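Quinoline 2-oxidoreductase large subunit (Pseudomonas putida, PDB 1T3Q) hydroxylates quinoline at carbon 2 as the molybdenum-bearing subunit of a molybdenum hydroxylase, using a molybdopterin cytosine dinucleotide cofactor. Local coordinates at the interface of chains A and B and the interface of chains C and A. Coordinates in Å, arbitrary orientation; residue numbers count along the deposited sequence, not the author numbering. Chains: chain A/B, quinoline 2-oxidoreductase large subunit; chain C, quinoline 2-oxidoreductase small subunit.

Contact 1: the interface of chains A and B. Residues chain A 2, 559, 627-629; chain B 621-623.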
loop_
_atom_site.group_PDB
_atom_site.type_symbol
_atom_site.label_atom_id
_atom_site.label_comp_id
_atom_site.label_asym_id
_atom_site.label_seq_id
_atom_site.Cartn_x
_atom_site.Cartn_y
_atom_site.Cartn_z
ATOM N N MET A 2 18.252 29.818 11.079
ATOM C CA MET A 2 17.034 29.314 11.703
ATOM C C MET A 2 17.101 27.829 12.059
ATOM O O MET A 2 16.469 27.387 13.019
ATOM C CB MET A 2 15.828 29.576 10.795
ATOM C CG MET A 2 15.449 31.049 10.679
ATOM S SD MET A 2 15.287 31.827 12.300
ATOM C CE MET A 2 13.900 30.906 12.997
ATOM N N ARG A 559 11.337 22.456 16.232
ATOM C CA ARG A 559 11.108 23.617 15.377
ATOM C C ARG A 559 9.737 23.607 14.704
ATOM O O ARG A 559 9.020 24.605 14.728
ATOM C CB ARG A 559 12.175 23.697 14.277
ATOM C CG ARG A 559 13.555 24.169 14.713
ATOM C CD ARG A 559 14.281 24.780 13.505
ATOM N NE ARG A 559 13.555 25.952 13.015
ATOM C CZ ARG A 559 13.566 26.395 11.760
ATOM N NH1 ARG A 559 12.863 27.474 11.442
ATOM N NH2 ARG A 559 14.256 25.765 10.817
ATOM N N THR A 627 6.657 22.692 8.643
ATOM C CA THR A 627 7.857 21.899 8.433
ATOM C C THR A 627 9.090 22.754 8.714
ATOM O O THR A 627 9.106 23.950 8.428
ATOM C CB THR A 627 7.908 21.387 6.973
ATOM O OG1 THR A 627 6.739 20.598 6.714
ATOM C CG2 THR A 627 9.154 20.542 6.730
ATOM N N ALA A 628 10.122 22.137 9.278
ATOM C CA ALA A 628 11.346 22.857 9.583
ATOM C C ALA A 628 12.533 21.919 9.671
ATOM O O ALA A 628 12.428 20.811 10.193
ATOM C CB ALA A 628 11.192 23.615 10.905
ATOM N N THR A 629 13.670 22.362 9.151
ATOM C CA THR A 629 14.867 21.556 9.238
ATOM C C THR A 629 15.637 22.017 10.468
ATOM O O THR A 629 15.478 23.157 10.921
ATOM C CB THR A 629 15.764 21.720 7.999
ATOM O OG1 THR A 629 16.895 20.850 8.125
ATOM C CG2 THR A 629 16.250 23.164 7.877
ATOM N N ASP B 621 16.589 30.324 6.676
ATOM C CA ASP B 621 15.873 29.120 7.091
ATOM C C ASP B 621 15.938 28.259 5.838
ATOM O O ASP B 621 15.243 28.530 4.861
ATOM C CB ASP B 621 14.416 29.405 7.453
ATOM C CG ASP B 621 13.706 28.165 7.993
ATOM O OD1 ASP B 621 12.560 28.279 8.467
ATOM O OD2 ASP B 621 14.304 27.068 7.944
ATOM N N ALA B 622 16.792 27.241 5.867
ATOM C CA ALA B 622 17.005 26.368 4.716
ATOM C C ALA B 622 15.898 25.366 4.412
ATOM O O ALA B 622 16.023 24.561 3.492
ATOM C CB ALA B 622 18.335 25.639 4.872
ATOM N N THR B 623 14.810 25.417 5.168
ATOM C CA THR B 623 13.705 24.496 4.936
ATOM C C THR B 623 13.031 24.784 3.599
ATOM O O THR B 623 12.450 25.851 3.422
ATOM C CB THR B 623 12.646 24.617 6.047
ATOM O OG1 THR B 623 13.290 24.608 7.328
ATOM C CG2 THR B 623 11.674 23.449 5.972
HETATM O O HOH W 1 10.435 26.613 8.627
#

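Contact 2: the interface of chains C and A. Residues chain C 83, 99, 105, 108, 111, 115; chain A 26-27.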
loop_
_atom_site.group_PDB
_atom_site.type_symbol
_atom_site.label_atom_id
_atom_site.label_comp_id
_atom_site.label_asym_id
_atom_site.label_seq_id
_atom_site.Cartn_x
_atom_site.Cartn_y
_atom_site.Cartn_z
ATOM N N VAL C 83 3.978 -17.686 15.922
ATOM C CA VAL C 83 3.771 -16.553 16.813
ATOM C C VAL C 83 2.379 -15.930 16.678
ATOM O O VAL C 83 1.834 -15.412 17.655
ATOM C CB VAL C 83 4.850 -15.465 16.579
ATOM C CG1 VAL C 83 4.708 -14.879 15.189
ATOM C CG2 VAL C 83 4.732 -14.380 17.638
ATOM N N PHE C 99 7.497 -9.427 27.828
ATOM C CA PHE C 99 8.558 -8.997 26.912
ATOM C C PHE C 99 8.486 -7.476 26.747
ATOM O O PHE C 99 9.509 -6.786 26.748
ATOM C CB PHE C 99 8.383 -9.663 25.535
ATOM C CG PHE C 99 9.214 -10.899 25.345
ATOM C CD1 PHE C 99 9.098 -11.982 26.218
ATOM C CD2 PHE C 99 10.115 -10.986 24.287
ATOM C CE1 PHE C 99 9.866 -13.128 26.040
ATOM C CE2 PHE C 99 10.891 -12.134 24.099
ATOM C CZ PHE C 99 10.766 -13.207 24.976
ATOM N N LEU C 105 12.701 -6.588 23.441
ATOM C CA LEU C 105 12.867 -6.551 21.989
ATOM C C LEU C 105 13.110 -5.114 21.511
ATOM O O LEU C 105 12.697 -4.153 22.145
ATOM C CB LEU C 105 11.644 -7.114 21.259
ATOM C CG LEU C 105 10.355 -6.320 21.411
ATOM C CD1 LEU C 105 9.479 -6.501 20.182
ATOM C CD2 LEU C 105 9.634 -6.782 22.678
ATOM N N GLY C 108 12.914 -6.393 16.862
ATOM C CA GLY C 108 11.876 -7.417 16.903
ATOM C C GLY C 108 11.981 -8.612 15.966
ATOM O O GLY C 108 11.089 -9.475 15.933
ATOM N N THR C 111 12.240 -11.967 17.870
ATOM C CA THR C 111 11.155 -12.178 18.818
ATOM C C THR C 111 10.280 -13.415 18.637
ATOM O O THR C 111 10.031 -14.129 19.606
ATOM C CB THR C 111 10.303 -10.902 18.904
ATOM O OG1 THR C 111 11.181 -9.785 19.116
ATOM C CG2 THR C 111 9.337 -10.969 20.079
ATOM N N LEU C 115 10.086 -16.294 21.587
ATOM C CA LEU C 115 8.837 -16.711 22.220
ATOM C C LEU C 115 8.597 -18.218 22.142
ATOM O O LEU C 115 8.132 -18.832 23.112
ATOM C CB LEU C 115 7.656 -15.956 21.596
ATOM C CG LEU C 115 7.609 -14.448 21.882
ATOM C CD1 LEU C 115 6.581 -13.777 20.987
ATOM C CD2 LEU C 115 7.278 -14.213 23.350
ATOM N N LEU A 26 5.120 -6.245 16.913
ATOM C CA LEU A 26 6.353 -7.019 16.819
ATOM C C LEU A 26 6.363 -8.286 17.681
ATOM O O LEU A 26 7.224 -9.146 17.512
ATOM C CB LEU A 26 7.557 -6.135 17.173
ATOM C CG LEU A 26 7.754 -4.889 16.293
ATOM C CD1 LEU A 26 8.932 -4.075 16.821
ATOM C CD2 LEU A 26 7.978 -5.296 14.837
ATOM N N LEU A 27 5.402 -8.399 18.594
ATOM C CA LEU A 27 5.306 -9.568 19.472
ATOM C C LEU A 27 4.218 -10.529 19.000
ATOM O O LEU A 27 4.098 -11.647 19.511
ATOM C CB LEU A 27 4.990 -9.129 20.911
ATOM C CG LEU A 27 6.122 -8.571 21.768
ATOM C CD1 LEU A 27 5.555 -7.706 22.890
ATOM C CD2 LEU A 27 6.941 -9.724 22.322
HETATM O O HOH W 2 8.267 -8.813 14.992
#

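Contact 3: the interface of chains A and B. Residues chain A 231, 241, 484, 540, 542; chain B 493, 610-611, 624.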
loop_
_atom_site.group_PDB
_atom_site.type_symbol
_atom_site.label_atom_id
_atom_site.label_comp_id
_atom_site.label_asym_id
_atom_site.label_seq_id
_atom_site.Cartn_x
_atom_site.Cartn_y
_atom_site.Cartn_z
ATOM N N THR A 231 17.358 10.248 -3.436
ATOM C CA THR A 231 18.180 11.183 -4.198
ATOM C C THR A 231 19.267 10.475 -5.009
ATOM O O THR A 231 19.533 10.856 -6.152
ATOM C CB THR A 231 18.852 12.214 -3.267
ATOM O OG1 THR A 231 17.854 12.853 -2.461
ATOM C CG2 THR A 231 19.580 13.274 -4.087
ATOM N N GLU A 241 13.732 12.831 -9.745
ATOM C CA GLU A 241 13.550 12.624 -8.312
ATOM C C GLU A 241 12.121 12.679 -7.796
ATOM O O GLU A 241 11.751 11.906 -6.908
ATOM C CB GLU A 241 14.409 13.626 -7.528
ATOM C CG GLU A 241 14.566 13.275 -6.058
ATOM C CD GLU A 241 15.448 14.255 -5.302
ATOM O OE1 GLU A 241 15.793 13.958 -4.138
ATOM O OE2 GLU A 241 15.788 15.320 -5.864
ATOM N N HIS A 484 20.744 18.050 6.175
ATOM C CA HIS A 484 19.418 18.639 6.069
ATOM C C HIS A 484 18.472 17.614 6.684
ATOM O O HIS A 484 18.451 16.458 6.266
ATOM C CB HIS A 484 19.069 18.895 4.598
ATOM C CG HIS A 484 17.849 19.741 4.398
ATOM N ND1 HIS A 484 16.568 19.254 4.548
ATOM C CD2 HIS A 484 17.718 21.044 4.055
ATOM C CE1 HIS A 484 15.700 20.220 4.303
ATOM N NE2 HIS A 484 16.373 21.317 4.001
ATOM N N TYR A 540 12.383 15.698 4.557
ATOM C CA TYR A 540 13.622 15.257 3.930
ATOM C C TYR A 540 14.724 15.262 4.971
ATOM O O TYR A 540 14.914 16.256 5.676
ATOM C CB TYR A 540 13.994 16.201 2.780
ATOM C CG TYR A 540 15.155 15.710 1.950
ATOM C CD1 TYR A 540 16.467 15.833 2.402
ATOM C CD2 TYR A 540 14.936 15.086 0.723
ATOM C CE1 TYR A 540 17.538 15.343 1.652
ATOM C CE2 TYR A 540 15.997 14.590 -0.032
ATOM C CZ TYR A 540 17.289 14.720 0.437
ATOM O OH TYR A 540 18.331 14.202 -0.296
ATOM N N PHE A 542 18.698 13.157 6.462
ATOM C CA PHE A 542 19.792 12.215 6.284
ATOM C C PHE A 542 19.557 10.862 6.959
ATOM O O PHE A 542 20.300 9.913 6.722
ATOM C CB PHE A 542 21.098 12.847 6.784
ATOM C CG PHE A 542 21.756 13.762 5.779
ATOM C CD1 PHE A 542 21.010 14.713 5.082
ATOM C CD2 PHE A 542 23.123 13.665 5.521
ATOM C CE1 PHE A 542 21.615 15.551 4.142
ATOM C CE2 PHE A 542 23.740 14.504 4.579
ATOM C CZ PHE A 542 22.984 15.446 3.890
ATOM N N PRO B 493 15.817 18.329 -3.692
ATOM C CA PRO B 493 17.238 18.656 -3.863
ATOM C C PRO B 493 17.715 18.873 -5.296
ATOM O O PRO B 493 18.501 19.784 -5.555
ATOM C CB PRO B 493 17.947 17.476 -3.199
ATOM C CG PRO B 493 16.998 17.092 -2.118
ATOM C CD PRO B 493 15.662 17.151 -2.816
ATOM N N TYR B 610 20.171 22.991 0.053
ATOM C CA TYR B 610 20.207 21.718 0.765
ATOM C C TYR B 610 21.582 21.293 1.263
ATOM O O TYR B 610 21.739 20.904 2.419
ATOM C CB TYR B 610 19.684 20.575 -0.126
ATOM C CG TYR B 610 18.185 20.386 -0.122
ATOM C CD1 TYR B 610 17.370 21.089 -1.004
ATOM C CD2 TYR B 610 17.581 19.515 0.786
ATOM C CE1 TYR B 610 15.987 20.933 -0.984
ATOM C CE2 TYR B 610 16.199 19.351 0.817
ATOM C CZ TYR B 610 15.407 20.063 -0.067
ATOM O OH TYR B 610 14.039 19.930 -0.018
ATOM N N PHE B 611 22.579 21.384 0.388
ATOM C CA PHE B 611 23.904 20.890 0.716
ATOM C C PHE B 611 25.110 21.833 0.769
ATOM O O PHE B 611 26.237 21.363 0.903
ATOM C CB PHE B 611 24.213 19.746 -0.250
ATOM C CG PHE B 611 23.072 18.772 -0.420
ATOM C CD1 PHE B 611 22.535 18.521 -1.678
ATOM C CD2 PHE B 611 22.543 18.100 0.680
ATOM C CE1 PHE B 611 21.482 17.609 -1.842
ATOM C CE2 PHE B 611 21.491 17.188 0.525
ATOM C CZ PHE B 611 20.963 16.943 -0.738
ATOM N N LEU B 624 13.087 23.836 2.663
ATOM C CA LEU B 624 12.457 24.037 1.359
ATOM C C LEU B 624 11.175 23.226 1.153
ATOM O O LEU B 624 10.903 22.709 0.068
ATOM C CB LEU B 624 13.455 23.760 0.227
ATOM C CG LEU B 624 14.547 24.830 0.050
ATOM C CD1 LEU B 624 15.364 24.551 -1.219
ATOM C CD2 LEU B 624 13.898 26.206 -0.035
#

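Contact 1: the interface of chains A and B
A:Arg559 and B:Asp621 approach from opposite directions and meet end-on, NH1 bonding OD1 at 3.1 Å and NH2 bonding OD2 at 3.2 Å. Both bonds of this salt bridge are nearly straight, but the two flat groups are not coplanar: guanidinium and carboxylate are turned 54° apart. The carboxylate oxygens lie in the guanidinium plane, whereas the nitrogens stand above the carboxylate plane. Guanidinium rotation is fixed further by A:Arg559 NH2 bonding A:Thr629 O in plane at 2.9 Å. A:Ala628 CB covers the centre of one face, while A:Met2 O lies toward the rim of the opposite one. B:Asp621 OD2 also accepts from B:Thr623 OG1 (2.7 Å) and from the backbone N of B:Thr623, in addition to the arginine. B:Thr623 OG1, placed beside its own backbone N (chi1 -47°), receives the amide N of A:Thr629 at 2.9 Å, making the hydroxyl a relay between strand 625-629 and the carboxylate. B:Thr623 CG2 packs on A:Ala628 CA at 3.7 Å. Water 1 links B:Asp621 OD1 to A:Thr627 O. Repeated across the two-fold, this polar network ties helix 549-576 and strand 625-629 to a loop of the other chain, and is likely to fix how the large subunits of the deposited assembly register.

Contact 2: the interface of chains C and A
Apolar contacts dominate this patch, where A:Leu26 and A:Leu27, at the end of helix 23-27, press into a surface of the small subunit. A:Leu27 has more of its surface covered than A:Leu26 (67 against 28 Å²). Its branch CD2 touches C:Thr111 CG2 at 3.5 Å on one flank and C:Phe99 CB at 3.5 Å on another; the phenyl ring itself is approached near CG and CD2, while C:Leu115 CD2 covers one ring face from within chain C. C:Leu105 works with both branches: CD1 meets A:Leu26 CB at 3.6 Å, and CD2 reaches A:Leu27 CD2 at 4.0 Å. Its CG sits between the backbone N and the carbonyl carbon (chi1 66°), a placement that spreads the two methyls over neighbouring leucines. Shortening C:Leu105 to an alanine would probably open a gap beside A:Leu26 CB and leave A:Leu27 CD2 with less support on that flank. Two methyls also pack against a backbone oxygen: C:Val83 CG2 lies 3.4 Å from A:Leu27 O, and C:Leu115 CD1 approaches the same atom.

A water-mediated link runs beside a glycine of a [2Fe-2S] cluster site, so the patch may help to seat that cluster domain on the molybdenum subunit. Water 2 lies 3.0 Å from the carbonyl oxygen C:Gly108 O. On the large-subunit side, water 2 is 2.7 Å from the carbonyl oxygen A:Leu26 O.

Contact 3: the interface of chains A and B
A:His484 and A:Tyr540 present their side chains from extended loop backbone, facing B:Tyr610 and B:Phe611 at the end of helix 602-611 and B:Pro493 in a loop. B:Tyr610 sets the CD2-CE2 edge of its ring in the corner formed by A:His484 and A:Tyr540. B:Tyr610 CE2 stands over the centre of the imidazole face, 3.6 Å from A:His484 CE1, and B:Tyr610 CD2 lies 3.6 Å from A:His484 CD2. A:Tyr540 CG stands opposite the backbone N (chi1 -172°), which carries the ring toward B:Pro493 and B:Tyr610. B:Tyr610 CE2 lies toward the rim of this ring, 3.9 Å from A:Tyr540 CD1; the tyrosine planes are 70° apart with centroids 5.2 Å from each other, an edge-to-face pair. B:Pro493 CG lies over the CE2-CZ rim of that same face, 3.4 Å from A:Tyr540 CE2, and also covers the centre of one B:Tyr610 face, thereby wedging the two rings. A:Tyr540 is pinned at its phenol: OH shares a 2.6 Å hydrogen bond with A:Thr231 OG1, which in turn donates to A:Glu241 OE1 at 2.9 Å. That chain of bonds is likely to steady the ring's position and tilt, and the carboxylate at its end rests against B:Pro493 CD. The phenol oxygen also lies at the in-plane edge of B:Phe611, whose CE2 is 4.0 Å from A:Phe542 CE1. This interlocked aromatic cluster, present twice by symmetry, is likely to supply apolar cohesion between the large subunits of the assembly.

Contact 1 and contact 3 belong to the same two-fold interface of the large subunits, their C-alpha centres about 12 Å apart. In chain B they draw on consecutive residues, B:Thr623 in contact 1 and B:Leu624 in contact 3, so the two patches adjoin along chain B, although B:Leu624 is marginal to contact 3. Contact 2 joins the small subunit to chain A; its C-alpha centre lies about 38 Å from that of contact 1 and 35 Å from that of contact 3. Chain A thus uses separate surfaces for its two partners, and the deposited assembly can hold the large-subunit pair and its iron-sulfur subunits together through distinct contacts.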